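Long-range contacts in isoflavone reductase (Medicago sativa, PDB 2GAS), which reduces achiral isoflavones to chiral isoflavanones with NADPH, giving the penultimate intermediate of the alfalfa phytoalexin (-)-medicarpin: residues D116-D121 with S135-I140; S111-D116 with T148-H153. All coordinates share one frame; numbering follows the deposited sequence.

Contact 1 (D116-D121 with S135-I140)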
loop_
_atom_site.group_PDB
_atom_site.type_symbol
_atom_site.label_atom_id
_atom_site.label_comp_id
_atom_site.label_asym_id
_atom_site.label_seq_id
_atom_site.Cartn_x
_atom_site.Cartn_y
_atom_site.Cartn_z
ATOM N N ASP A 116 1.533 -0.133 -9.563
ATOM C CA ASP A 116 1.760 -1.426 -10.201
ATOM C C ASP A 116 3.220 -1.365 -10.667
ATOM O O ASP A 116 3.534 -0.666 -11.631
ATOM C CB ASP A 116 0.825 -1.610 -11.401
ATOM C CG ASP A 116 1.001 -2.958 -12.062
ATOM O OD1 ASP A 116 2.006 -3.626 -11.754
ATOM O OD2 ASP A 116 0.147 -3.350 -12.887
ATOM N N VAL A 117 4.106 -2.092 -9.986
ATOM C CA VAL A 117 5.526 -2.050 -10.327
ATOM C C VAL A 117 5.908 -2.605 -11.694
ATOM O O VAL A 117 7.065 -2.497 -12.106
ATOM C CB VAL A 117 6.395 -2.722 -9.231
ATOM C CG1 VAL A 117 6.241 -1.968 -7.924
ATOM C CG2 VAL A 117 6.002 -4.185 -9.057
ATOM N N ASP A 118 4.950 -3.193 -12.401
ATOM C CA ASP A 118 5.232 -3.695 -13.745
ATOM C C ASP A 118 4.767 -2.645 -14.750
ATOM O O ASP A 118 4.850 -2.844 -15.963
ATOM C CB ASP A 118 4.520 -5.026 -13.991
ATOM C CG ASP A 118 5.279 -6.207 -13.407
ATOM O OD1 ASP A 118 4.635 -7.218 -13.066
ATOM O OD2 ASP A 118 6.524 -6.125 -13.304
ATOM N N ARG A 119 4.286 -1.521 -14.223
ATOM C CA ARG A 119 3.798 -0.408 -15.033
ATOM C C ARG A 119 4.288 0.946 -14.526
ATOM O O ARG A 119 3.511 1.726 -13.962
ATOM C CB ARG A 119 2.269 -0.379 -15.046
ATOM C CG ARG A 119 1.595 -1.510 -15.784
ATOM C CD ARG A 119 0.098 -1.239 -15.808
ATOM N NE ARG A 119 -0.617 -2.081 -16.757
ATOM C CZ ARG A 119 -1.344 -3.141 -16.423
ATOM N NH1 ARG A 119 -1.458 -3.499 -15.155
ATOM N NH2 ARG A 119 -1.969 -3.834 -17.364
ATOM N N HIS A 120 5.566 1.239 -14.721
ATOM C CA HIS A 120 6.091 2.521 -14.275
ATOM C C HIS A 120 7.206 3.011 -15.187
ATOM O O HIS A 120 7.765 2.249 -15.977
ATOM C CB HIS A 120 6.625 2.425 -12.843
ATOM C CG HIS A 120 8.000 1.838 -12.752
ATOM N ND1 HIS A 120 8.227 0.507 -12.465
ATOM C CD2 HIS A 120 9.220 2.397 -12.936
ATOM C CE1 HIS A 120 9.528 0.275 -12.475
ATOM N NE2 HIS A 120 10.151 1.403 -12.759
ATOM N N ASP A 121 7.524 4.293 -15.063
ATOM C CA ASP A 121 8.583 4.917 -15.853
ATOM C C ASP A 121 9.361 5.816 -14.898
ATOM O O ASP A 121 9.787 6.912 -15.270
ATOM C CB ASP A 121 7.975 5.768 -16.972
ATOM C CG ASP A 121 7.162 4.951 -17.958
ATOM O OD1 ASP A 121 7.770 4.217 -18.763
ATOM O OD2 ASP A 121 5.914 5.040 -17.929
ATOM N N SER A 135 11.024 -7.891 -9.071
ATOM C CA SER A 135 11.823 -9.112 -9.028
ATOM C C SER A 135 11.152 -10.152 -8.144
ATOM O O SER A 135 11.173 -11.348 -8.448
ATOM C CB SER A 135 13.231 -8.811 -8.512
ATOM O OG SER A 135 13.979 -8.136 -9.504
ATOM N N ILE A 136 10.558 -9.700 -7.045
ATOM C CA ILE A 136 9.860 -10.611 -6.153
ATOM C C ILE A 136 8.650 -11.212 -6.869
ATOM O O ILE A 136 8.328 -12.386 -6.682
ATOM C CB ILE A 136 9.444 -9.891 -4.856
ATOM C CG1 ILE A 136 10.697 -9.659 -4.007
ATOM C CG2 ILE A 136 8.424 -10.714 -4.081
ATOM C CD1 ILE A 136 10.419 -9.108 -2.663
ATOM N N ARG A 137 7.984 -10.418 -7.700
ATOM C CA ARG A 137 6.849 -10.937 -8.456
ATOM C C ARG A 137 7.332 -12.086 -9.336
ATOM O O ARG A 137 6.682 -13.122 -9.421
ATOM C CB ARG A 137 6.241 -9.866 -9.363
ATOM C CG ARG A 137 5.519 -8.765 -8.642
ATOM C CD ARG A 137 4.780 -7.896 -9.647
ATOM N NE ARG A 137 4.000 -6.848 -8.990
ATOM C CZ ARG A 137 3.173 -6.037 -9.630
ATOM N NH1 ARG A 137 3.012 -6.155 -10.945
ATOM N NH2 ARG A 137 2.522 -5.095 -8.960
ATOM N N ARG A 138 8.478 -11.895 -9.983
ATOM C CA ARG A 138 9.025 -12.922 -10.860
ATOM C C ARG A 138 9.327 -14.212 -10.104
ATOM O O ARG A 138 9.112 -15.305 -10.631
ATOM C CB ARG A 138 10.287 -12.406 -11.566
ATOM C CG ARG A 138 10.062 -11.161 -12.445
ATOM C CD ARG A 138 9.070 -11.401 -13.580
ATOM N NE ARG A 138 7.676 -11.135 -13.220
ATOM C CZ ARG A 138 7.145 -9.918 -13.119
ATOM N NH1 ARG A 138 7.888 -8.839 -13.343
ATOM N NH2 ARG A 138 5.857 -9.779 -12.823
ATOM N N VAL A 139 9.818 -14.090 -8.870
ATOM C CA VAL A 139 10.118 -15.273 -8.064
ATOM C C VAL A 139 8.818 -16.009 -7.752
ATOM O O VAL A 139 8.726 -17.225 -7.901
ATOM C CB VAL A 139 10.800 -14.899 -6.734
ATOM C CG1 VAL A 139 10.991 -16.150 -5.882
ATOM C CG2 VAL A 139 12.144 -14.238 -7.005
ATOM N N ILE A 140 7.817 -15.252 -7.309
ATOM C CA ILE A 140 6.508 -15.805 -6.981
ATOM C C ILE A 140 5.907 -16.545 -8.178
ATOM O O ILE A 140 5.405 -17.664 -8.046
ATOM C CB ILE A 140 5.548 -14.672 -6.551
ATOM C CG1 ILE A 140 6.009 -14.088 -5.216
ATOM C CG2 ILE A 140 4.115 -15.191 -6.481
ATOM C CD1 ILE A 140 5.264 -12.827 -4.818
#

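Contact 2 (S111-D116 with T148-H153)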
loop_
_atom_site.group_PDB
_atom_site.type_symbol
_atom_site.label_atom_id
_atom_site.label_comp_id
_atom_site.label_asym_id
_atom_site.label_seq_id
_atom_site.Cartn_x
_atom_site.Cartn_y
_atom_site.Cartn_z
ATOM N N SER A 111 4.475 -7.856 -0.479
ATOM C CA SER A 111 4.519 -6.471 -0.023
ATOM C C SER A 111 4.445 -5.474 -1.178
ATOM O O SER A 111 5.451 -4.899 -1.595
ATOM C CB SER A 111 5.795 -6.243 0.802
ATOM O OG SER A 111 5.822 -4.944 1.362
ATOM N N GLU A 112 3.234 -5.280 -1.685
ATOM C CA GLU A 112 2.986 -4.365 -2.788
ATOM C C GLU A 112 2.451 -3.082 -2.169
ATOM O O GLU A 112 3.220 -2.269 -1.667
ATOM C CB GLU A 112 1.969 -4.991 -3.743
ATOM C CG GLU A 112 2.509 -6.203 -4.518
ATOM C CD GLU A 112 3.320 -5.796 -5.733
ATOM O OE1 GLU A 112 3.083 -4.682 -6.247
ATOM O OE2 GLU A 112 4.178 -6.591 -6.187
ATOM N N PHE A 113 1.135 -2.913 -2.204
ATOM C CA PHE A 113 0.491 -1.753 -1.597
ATOM C C PHE A 113 0.992 -0.395 -2.078
ATOM O O PHE A 113 1.174 0.544 -1.293
ATOM C CB PHE A 113 0.599 -1.866 -0.068
ATOM C CG PHE A 113 0.036 -3.150 0.470
ATOM C CD1 PHE A 113 0.872 -4.224 0.775
ATOM C CD2 PHE A 113 -1.345 -3.320 0.590
ATOM C CE1 PHE A 113 0.349 -5.449 1.181
ATOM C CE2 PHE A 113 -1.876 -4.545 0.996
ATOM C CZ PHE A 113 -1.026 -5.613 1.291
ATOM N N GLY A 114 1.195 -0.303 -3.385
ATOM C CA GLY A 114 1.641 0.929 -4.003
ATOM C C GLY A 114 1.217 0.902 -5.456
ATOM O O GLY A 114 0.161 0.369 -5.793
ATOM N N LEU A 115 2.031 1.476 -6.328
ATOM C CA LEU A 115 1.698 1.478 -7.748
ATOM C C LEU A 115 1.919 0.077 -8.311
ATOM O O LEU A 115 2.415 -0.809 -7.616
ATOM C CB LEU A 115 2.582 2.478 -8.506
ATOM C CG LEU A 115 4.016 2.049 -8.846
ATOM C CD1 LEU A 115 4.684 3.138 -9.663
ATOM C CD2 LEU A 115 4.801 1.778 -7.574
ATOM N N ASP A 116 1.533 -0.133 -9.563
ATOM C CA ASP A 116 1.760 -1.426 -10.201
ATOM C C ASP A 116 3.220 -1.365 -10.667
ATOM O O ASP A 116 3.534 -0.666 -11.631
ATOM C CB ASP A 116 0.825 -1.610 -11.401
ATOM C CG ASP A 116 1.001 -2.958 -12.062
ATOM O OD1 ASP A 116 2.006 -3.626 -11.754
ATOM O OD2 ASP A 116 0.147 -3.350 -12.887
ATOM N N THR A 148 -1.692 -12.541 -5.487
ATOM C CA THR A 148 -2.521 -11.370 -5.751
ATOM C C THR A 148 -1.636 -10.177 -5.408
ATOM O O THR A 148 -1.066 -10.111 -4.315
ATOM C CB THR A 148 -3.803 -11.304 -4.903
ATOM O OG1 THR A 148 -4.658 -12.404 -5.238
ATOM C CG2 THR A 148 -4.555 -9.992 -5.195
ATOM N N TYR A 149 -1.487 -9.262 -6.358
ATOM C CA TYR A 149 -0.676 -8.062 -6.159
ATOM C C TYR A 149 -1.657 -6.931 -5.900
ATOM O O TYR A 149 -2.415 -6.551 -6.788
ATOM C CB TYR A 149 0.142 -7.758 -7.416
ATOM C CG TYR A 149 1.035 -8.892 -7.866
ATOM C CD1 TYR A 149 1.268 -9.115 -9.219
ATOM C CD2 TYR A 149 1.664 -9.728 -6.938
ATOM C CE1 TYR A 149 2.110 -10.145 -9.646
ATOM C CE2 TYR A 149 2.506 -10.757 -7.355
ATOM C CZ TYR A 149 2.722 -10.955 -8.705
ATOM O OH TYR A 149 3.559 -11.971 -9.115
ATOM N N LEU A 150 -1.645 -6.401 -4.681
ATOM C CA LEU A 150 -2.573 -5.335 -4.307
ATOM C C LEU A 150 -1.936 -3.979 -4.602
ATOM O O LEU A 150 -1.084 -3.502 -3.863
ATOM C CB LEU A 150 -2.929 -5.466 -2.822
ATOM C CG LEU A 150 -4.189 -4.786 -2.262
ATOM C CD1 LEU A 150 -4.093 -3.274 -2.425
ATOM C CD2 LEU A 150 -5.421 -5.321 -2.968
ATOM N N CYS A 151 -2.352 -3.373 -5.709
ATOM C CA CYS A 151 -1.818 -2.085 -6.135
ATOM C C CYS A 151 -2.813 -0.992 -5.763
ATOM O O CYS A 151 -3.726 -0.674 -6.530
ATOM C CB CYS A 151 -1.575 -2.118 -7.645
ATOM S SG CYS A 151 -0.543 -3.529 -8.151
ATOM N N CYS A 152 -2.626 -0.425 -4.575
ATOM C CA CYS A 152 -3.530 0.605 -4.057
ATOM C C CYS A 152 -3.097 2.029 -4.350
ATOM O O CYS A 152 -3.764 2.981 -3.944
ATOM C CB CYS A 152 -3.696 0.435 -2.547
ATOM S SG CYS A 152 -2.143 0.580 -1.626
ATOM N N HIS A 153 -1.971 2.178 -5.035
ATOM C CA HIS A 153 -1.464 3.493 -5.375
ATOM C C HIS A 153 -1.211 4.426 -4.189
ATOM O O HIS A 153 -0.566 4.019 -3.225
ATOM C CB HIS A 153 -2.375 4.118 -6.437
ATOM C CG HIS A 153 -2.256 3.438 -7.766
ATOM N ND1 HIS A 153 -1.119 3.530 -8.539
ATOM C CD2 HIS A 153 -3.064 2.551 -8.392
ATOM C CE1 HIS A 153 -1.228 2.724 -9.580
ATOM N NE2 HIS A 153 -2.399 2.117 -9.513
#

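Contact 1 (D116-D121 with S135-I140)
Asp116 opens a type I beta turn that ends at Arg119, and its carboxylate works in two directions. With CG anti to the backbone N (chi1 -178°), OD1 accepts the backbone N-H of Asp118, closing an Asx turn, and offers its syn lone pair to Arg137 NH1, 2.8 Å from OD1. The Arg137 NH2 bond to the same oxygen is weak. OD2 turns to Arg119 NH1 in a second salt bridge. Val117 follows with an apolar cover: its CG2 lies over one face of the Arg137 guanidinium, 3.3 Å from Arg137 NE. Asp118 then reaches tip to tip toward two arginines. Arg138, its chain bent at chi2 and chi3, grips it end-on, NH2 to OD1 at 2.8 Å and NH1 to OD2 at 3.0 Å; both bonds are nearly straight, lie close to the guanidinium plane and use syn lone pairs. Arg137 arrives differently, its guanidinium turned 89° from the Asp118 carboxylate, with a weak NH1 bond to OD1. Farther on, His120 ND1 bonds back to Val117 O. Arg137 comes off helix 126-143 extended from CG to NE, and NH2 also pairs with Glu112. Val117 also touches the proposed proton acceptor Lys133. The carboxylates at its edge should keep the buried Arg137, a probable NADP(+)-binding residue, protonated and fixed in rotation.

Contact 2 (S111-D116 with T148-H153)
Two backbone hydrogen bonds tie the loop 111-116 to the end of strand 148-151. Phe113 N donates to Leu150 O at 2.8 Å, nearly along the C=O axis, and His153 N donates to Gly114 O at 2.9 Å from well above the carbonyl plane. That same carbonyl oxygen sits over one face of the His153 ring. Two cysteine sulfurs pack beside these bonds. Cys152 SG, held between its own backbone N and carbonyl carbon (chi1 60°), presses on the backbone of Phe113, 3.3 Å from Phe113 C. Cys151 SG, anti to its carbonyl carbon, lies 3.7 Å from Asp116 CA. The Phe113 ring crosses Leu150 obliquely, its CE2 4.0 Å from Leu150 CG. Glu112 CB packs on Leu150 O, and its CG, anti to the carbonyl carbon, rests against Tyr149 CA, 4.0 Å away. The bend at chi2 (-82°) then turns the carboxylate alongside the Tyr149 ring, the two planes 35° apart. His153 brings ND1 to within 3.6 Å of Leu115 CA.

In the second shell, Arg137 forms a salt bridge with Glu112 OE1, Tyr149 OH bonds to Glu141, His153 NE2 bonds to the hydroxyl of Tyr277, and Glu112 O accepts from Lys133 NZ, a bond consistent with the loop helping to orient the proposed proton acceptor.

Strand 107-109, helix 126-143 and strand 148-151 follow one another in the chain of this Rossmann-type domain, and 148-151 is an outermost strand of its parallel sheet, paired with 210-213. Phe113, Leu150 and Cys152 face helix 191-202, whereas Tyr149 and Cys151 touch Arg137 on helix 126-143, so the contact lies between these two helices.

Overall arrangement
Asp116 belongs to both contacts: it ends the loop segment of contact 2 and begins that of contact 1, as one loop runs from strand 107-109 to helix 126-143. The centre of contact 2 lies about 6 Å from the centre of the chain and joins that loop to strand 148-151 by main-chain bonds, sulfur and apolar packing. Contact 1, its centre about 14 Å from that of the chain, ties the loop to the helix almost wholly through charge, its outer pair Asp118 and Arg138 being exposed. Arg137 NH2 packs on Cys151 SG, linking the charged part to the sulfur-lined one. Together they join the loop to the helix and to the strand, near the inferred cofactor and catalytic residues of this NmrA-type reductase.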